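Probable sulfate-binding lipoprotein SubI (Mycobacterium tuberculosis, PDB 6DDN) probably binds sulfate outside the cell membrane as the solute-binding lipoprotein of a sulfate uptake system. Local coordinates at residues Asp131-Thr143 against Tyr285-Arg299. Numbering follows the deposited sequence.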
loop_
_atom_site.group_PDB
_atom_site.type_symbol
_atom_site.label_atom_id
_atom_site.label_comp_id
_atom_site.label_asym_id
_atom_site.label_seq_id
_atom_site.Cartn_x
_atom_site.Cartn_y
_atom_site.Cartn_z
ATOM N N ASP A 131 -1.671 7.936 18.315
ATOM C CA ASP A 131 -1.946 9.241 17.739
ATOM C C ASP A 131 -3.299 9.232 17.035
ATOM O O ASP A 131 -3.745 8.205 16.515
ATOM C CB ASP A 131 -0.830 9.600 16.754
ATOM C CG ASP A 131 -0.765 11.079 16.438
ATOM O OD1 ASP A 131 0.306 11.532 15.979
ATOM O OD2 ASP A 131 -1.773 11.786 16.633
ATOM N N ALA A 132 -3.958 10.397 17.022
ATOM C CA ALA A 132 -5.183 10.549 16.241
ATOM C C ALA A 132 -4.969 10.121 14.797
ATOM O O ALA A 132 -5.909 9.678 14.127
ATOM C CB ALA A 132 -5.669 11.999 16.298
ATOM N N THR A 133 -3.732 10.236 14.312
ATOM C CA THR A 133 -3.373 9.759 12.983
ATOM C C THR A 133 -3.446 8.240 12.883
ATOM O O THR A 133 -3.656 7.706 11.787
ATOM C CB THR A 133 -1.962 10.230 12.639
ATOM O OG1 THR A 133 -1.022 9.563 13.492
ATOM C CG2 THR A 133 -1.839 11.731 12.854
ATOM N N LYS A 134 -3.262 7.536 14.002
ATOM C CA LYS A 134 -3.104 6.082 14.038
ATOM C C LYS A 134 -1.870 5.618 13.270
ATOM O O LYS A 134 -1.785 4.452 12.871
ATOM C CB LYS A 134 -4.350 5.359 13.513
ATOM C CG LYS A 134 -5.602 5.642 14.304
ATOM C CD LYS A 134 -6.333 4.358 14.607
ATOM C CE LYS A 134 -7.791 4.621 14.908
ATOM N NZ LYS A 134 -8.448 3.380 15.376
ATOM N N GLY A 135 -0.908 6.514 13.063
ATOM C CA GLY A 135 0.300 6.160 12.348
ATOM C C GLY A 135 0.131 5.988 10.857
ATOM O O GLY A 135 0.999 5.395 10.215
ATOM N N ILE A 136 -0.958 6.490 10.285
ATOM C CA ILE A 136 -1.233 6.364 8.859
ATOM C C ILE A 136 -1.154 7.761 8.244
ATOM O O ILE A 136 -2.050 8.589 8.466
ATOM C CB ILE A 136 -2.597 5.709 8.601
ATOM C CG1 ILE A 136 -2.521 4.213 8.914
ATOM C CG2 ILE A 136 -3.028 5.907 7.158
ATOM C CD1 ILE A 136 -3.690 3.692 9.709
ATOM N N PRO A 137 -0.100 8.074 7.483
ATOM C CA PRO A 137 0.023 9.415 6.897
ATOM C C PRO A 137 -0.589 9.519 5.509
ATOM O O PRO A 137 -0.830 10.625 5.014
ATOM C CB PRO A 137 1.539 9.623 6.849
ATOM C CG PRO A 137 2.070 8.246 6.604
ATOM C CD PRO A 137 1.131 7.284 7.305
ATOM N N PHE A 138 -0.829 8.379 4.870
ATOM C CA PHE A 138 -1.419 8.356 3.539
ATOM C C PHE A 138 -1.958 6.956 3.277
ATOM O O PHE A 138 -1.833 6.053 4.108
ATOM C CB PHE A 138 -0.405 8.782 2.468
ATOM C CG PHE A 138 0.816 7.906 2.397
ATOM C CD1 PHE A 138 0.804 6.722 1.671
ATOM C CD2 PHE A 138 1.983 8.272 3.044
ATOM C CE1 PHE A 138 1.929 5.917 1.605
ATOM C CE2 PHE A 138 3.110 7.473 2.981
ATOM C CZ PHE A 138 3.083 6.295 2.259
ATOM N N GLY A 139 -2.554 6.788 2.107
ATOM C CA GLY A 139 -3.076 5.498 1.719
ATOM C C GLY A 139 -3.450 5.486 0.256
ATOM O O GLY A 139 -2.986 6.317 -0.527
ATOM N N SER A 140 -4.305 4.539 -0.105
ATOM C CA SER A 140 -4.727 4.384 -1.491
ATOM C C SER A 140 -5.997 3.543 -1.516
ATOM O O SER A 140 -6.639 3.327 -0.484
ATOM C CB SER A 140 -3.611 3.756 -2.333
ATOM O OG SER A 140 -3.887 3.865 -3.718
ATOM N N VAL A 141 -6.364 3.074 -2.707
ATOM C CA VAL A 141 -7.454 2.125 -2.880
ATOM C C VAL A 141 -6.994 1.044 -3.846
ATOM O O VAL A 141 -6.107 1.261 -4.677
ATOM C CB VAL A 141 -8.746 2.793 -3.402
ATOM C CG1 VAL A 141 -9.324 3.729 -2.359
ATOM C CG2 VAL A 141 -8.467 3.537 -4.700
ATOM N N VAL A 142 -7.605 -0.132 -3.728
ATOM C CA VAL A 142 -7.326 -1.209 -4.667
ATOM C C VAL A 142 -7.931 -0.864 -6.020
ATOM O O VAL A 142 -9.077 -0.403 -6.110
ATOM C CB VAL A 142 -7.871 -2.540 -4.124
ATOM C CG1 VAL A 142 -7.634 -3.652 -5.120
ATOM C CG2 VAL A 142 -7.226 -2.869 -2.787
ATOM N N THR A 143 -7.160 -1.077 -7.083
ATOM C CA THR A 143 -7.602 -0.753 -8.430
ATOM C C THR A 143 -7.143 -1.838 -9.394
ATOM O O THR A 143 -6.238 -2.621 -9.097
ATOM C CB THR A 143 -7.071 0.613 -8.881
ATOM O OG1 THR A 143 -7.657 0.967 -10.140
ATOM C CG2 THR A 143 -5.559 0.573 -9.023
ATOM N N TYR A 285 3.102 14.672 8.165
ATOM C CA TYR A 285 1.756 15.147 8.455
ATOM C C TYR A 285 1.600 16.647 8.254
ATOM O O TYR A 285 0.502 17.172 8.468
ATOM C CB TYR A 285 1.369 14.760 9.886
ATOM C CG TYR A 285 1.306 13.263 10.087
ATOM C CD1 TYR A 285 0.153 12.552 9.784
ATOM C CD2 TYR A 285 2.407 12.558 10.557
ATOM C CE1 TYR A 285 0.094 11.180 9.953
ATOM C CE2 TYR A 285 2.356 11.185 10.731
ATOM C CZ TYR A 285 1.197 10.501 10.428
ATOM O OH TYR A 285 1.139 9.137 10.599
ATOM N N THR A 286 2.658 17.345 7.850
ATOM C CA THR A 286 2.538 18.760 7.539
ATOM C C THR A 286 1.655 18.957 6.312
ATOM O O THR A 286 1.418 18.037 5.524
ATOM C CB THR A 286 3.910 19.383 7.289
ATOM O OG1 THR A 286 4.518 18.755 6.152
ATOM C CG2 THR A 286 4.809 19.212 8.504
ATOM N N VAL A 287 1.160 20.185 6.158
ATOM C CA VAL A 287 0.305 20.496 5.017
ATOM C C VAL A 287 1.061 20.272 3.713
ATOM O O VAL A 287 0.532 19.681 2.763
ATOM C CB VAL A 287 -0.228 21.936 5.131
ATOM C CG1 VAL A 287 -0.698 22.446 3.777
ATOM C CG2 VAL A 287 -1.346 22.008 6.164
ATOM N N GLN A 288 2.320 20.715 3.658
ATOM C CA GLN A 288 3.105 20.589 2.434
ATOM C C GLN A 288 3.318 19.128 2.063
ATOM O O GLN A 288 3.071 18.724 0.921
ATOM C CB GLN A 288 4.447 21.301 2.595
ATOM C CG GLN A 288 5.290 21.309 1.331
ATOM C CD GLN A 288 6.743 21.656 1.597
ATOM O OE1 GLN A 288 7.189 21.680 2.746
ATOM N NE2 GLN A 288 7.492 21.921 0.532
ATOM N N ALA A 289 3.777 18.317 3.019
ATOM C CA ALA A 289 4.039 16.911 2.728
ATOM C C ALA A 289 2.769 16.187 2.300
ATOM O O ALA A 289 2.806 15.339 1.401
ATOM C CB ALA A 289 4.662 16.229 3.943
ATOM N N GLN A 290 1.636 16.506 2.932
ATOM C CA GLN A 290 0.375 15.890 2.534
ATOM C C GLN A 290 0.000 16.278 1.111
ATOM O O GLN A 290 -0.499 15.446 0.344
ATOM C CB GLN A 290 -0.733 16.281 3.511
ATOM C CG GLN A 290 -0.606 15.622 4.869
ATOM C CD GLN A 290 -0.980 14.155 4.838
ATOM O OE1 GLN A 290 -2.159 13.805 4.833
ATOM N NE2 GLN A 290 0.025 13.288 4.815
ATOM N N LYS A 291 0.237 17.538 0.736
ATOM C CA LYS A 291 0.040 17.940 -0.651
ATOM C C LYS A 291 0.962 17.160 -1.580
ATOM O O LYS A 291 0.556 16.751 -2.674
ATOM C CB LYS A 291 0.282 19.441 -0.808
ATOM C CG LYS A 291 -0.869 20.327 -0.381
ATOM C CD LYS A 291 -0.518 21.788 -0.612
ATOM C CE LYS A 291 -1.615 22.722 -0.127
ATOM N NZ LYS A 291 -1.092 24.102 0.083
ATOM N N LEU A 292 2.208 16.938 -1.154
ATOM C CA LEU A 292 3.182 16.269 -2.012
ATOM C C LEU A 292 2.806 14.811 -2.241
ATOM O O LEU A 292 2.855 14.320 -3.375
ATOM C CB LEU A 292 4.578 16.379 -1.401
ATOM C CG LEU A 292 5.169 17.787 -1.343
ATOM C CD1 LEU A 292 6.383 17.801 -0.440
ATOM C CD2 LEU A 292 5.521 18.289 -2.734
ATOM N N TRP A 293 2.439 14.099 -1.172
ATOM C CA TRP A 293 1.954 12.730 -1.324
ATOM C C TRP A 293 0.762 12.680 -2.271
ATOM O O TRP A 293 0.706 11.839 -3.177
ATOM C CB TRP A 293 1.573 12.151 0.039
ATOM C CG TRP A 293 2.738 11.737 0.885
ATOM C CD1 TRP A 293 3.198 12.366 2.004
ATOM C CD2 TRP A 293 3.580 10.594 0.690
ATOM N NE1 TRP A 293 4.279 11.690 2.516
ATOM C CE2 TRP A 293 4.534 10.598 1.728
ATOM C CE3 TRP A 293 3.622 9.570 -0.261
ATOM C CZ2 TRP A 293 5.520 9.618 1.841
ATOM C CZ3 TRP A 293 4.599 8.594 -0.144
ATOM C CH2 TRP A 293 5.537 8.629 0.896
ATOM N N ALA A 294 -0.204 13.581 -2.071
ATOM C CA ALA A 294 -1.356 13.654 -2.961
ATOM C C ALA A 294 -0.915 13.856 -4.403
ATOM O O ALA A 294 -1.345 13.129 -5.304
ATOM C CB ALA A 294 -2.290 14.777 -2.514
ATOM N N GLN A 295 -0.031 14.832 -4.634
ATOM C CA GLN A 295 0.468 15.086 -5.982
ATOM C C GLN A 295 1.197 13.874 -6.550
ATOM O O GLN A 295 1.235 13.693 -7.773
ATOM C CB GLN A 295 1.388 16.307 -5.972
ATOM C CG GLN A 295 0.654 17.616 -5.736
ATOM C CD GLN A 295 1.544 18.692 -5.151
ATOM O OE1 GLN A 295 2.771 18.612 -5.222
ATOM N NE2 GLN A 295 0.926 19.708 -4.563
ATOM N N ALA A 296 1.773 13.037 -5.687
ATOM C CA ALA A 296 2.442 11.816 -6.117
ATOM C C ALA A 296 1.478 10.660 -6.360
ATOM O O ALA A 296 1.919 9.590 -6.788
ATOM C CB ALA A 296 3.492 11.400 -5.083
ATOM N N GLY A 297 0.188 10.841 -6.099
ATOM C CA GLY A 297 -0.789 9.800 -6.328
ATOM C C GLY A 297 -1.210 9.020 -5.105
ATOM O O GLY A 297 -1.964 8.051 -5.242
ATOM N N PHE A 298 -0.751 9.404 -3.920
ATOM C CA PHE A 298 -1.122 8.738 -2.679
ATOM C C PHE A 298 -2.190 9.565 -1.975
ATOM O O PHE A 298 -2.054 10.787 -1.854
ATOM C CB PHE A 298 0.095 8.549 -1.770
ATOM C CG PHE A 298 1.219 7.774 -2.406
ATOM C CD1 PHE A 298 2.091 8.388 -3.290
ATOM C CD2 PHE A 298 1.409 6.434 -2.109
ATOM C CE1 PHE A 298 3.125 7.678 -3.873
ATOM C CE2 PHE A 298 2.443 5.720 -2.685
ATOM C CZ PHE A 298 3.300 6.342 -3.571
ATOM N N ARG A 299 -3.241 8.904 -1.519
ATOM C CA ARG A 299 -4.360 9.614 -0.916
ATOM C C ARG A 299 -3.982 10.131 0.467
ATOM O O ARG A 299 -3.662 9.331 1.354
ATOM C CB ARG A 299 -5.579 8.700 -0.845
ATOM C CG ARG A 299 -6.284 8.578 -2.180
ATOM C CD ARG A 299 -7.207 7.381 -2.251
ATOM N NE ARG A 299 -7.794 7.256 -3.582
ATOM C CZ ARG A 299 -9.087 7.409 -3.849
ATOM N NH1 ARG A 299 -9.941 7.695 -2.874
ATOM N NH2 ARG A 299 -9.525 7.280 -5.094
HETATM O O HOH W 1 -3.778 6.549 -4.285
#
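Phe138 and Trp293 form a face-to-face stack at the centre of a buried contact, where helix 287-295 and the chain leaving it pack against the start of strand 138-147. This is plain structural packing of a helix on the mixed sheet of a bacterial solute-binding protein. The ring of Phe138 lies over the six-membered ring of Trp293, with centroids 3.9 Å apart and planes at 23°. Phe138 CG sits between its own backbone N and carbonyl carbon (chi1 60°), which turns the ring toward the helix. Phe298 completes the aromatic cluster, its ring steeply inclined to that of Phe138. Trp293 also touches Val69 of helix 63-74, and its NE1 is hydrogen-bonded to Gln284 OE1.

Beyond the Schellman motif at Gly297, the chain joins the sheet as short strand 299-300. Gly139 and Arg299 make an antiparallel hydrogen-bonded pair, with Gly139 N to Arg299 O at 2.9 Å and Arg299 N to Gly139 O at 2.8 Å. The guanidinium of Arg299 lays one face against the methyls of Val141 and forms a salt bridge with Glu237.

At the other end, Gln290 NE2 donates a nearly straight bond (166°) to Pro137 O at 2.8 Å. The Gln290 chain bends at its second torsion to reach it. Pro137 CB makes a CH-pi contact over the Tyr285 ring.

Apolar stacking thus fills the middle. The Gln290 bond and the Gly139-Arg299 pair tie the segments together and give Pro137 O and Gly139 O, carbonyls of buried residues, their partners.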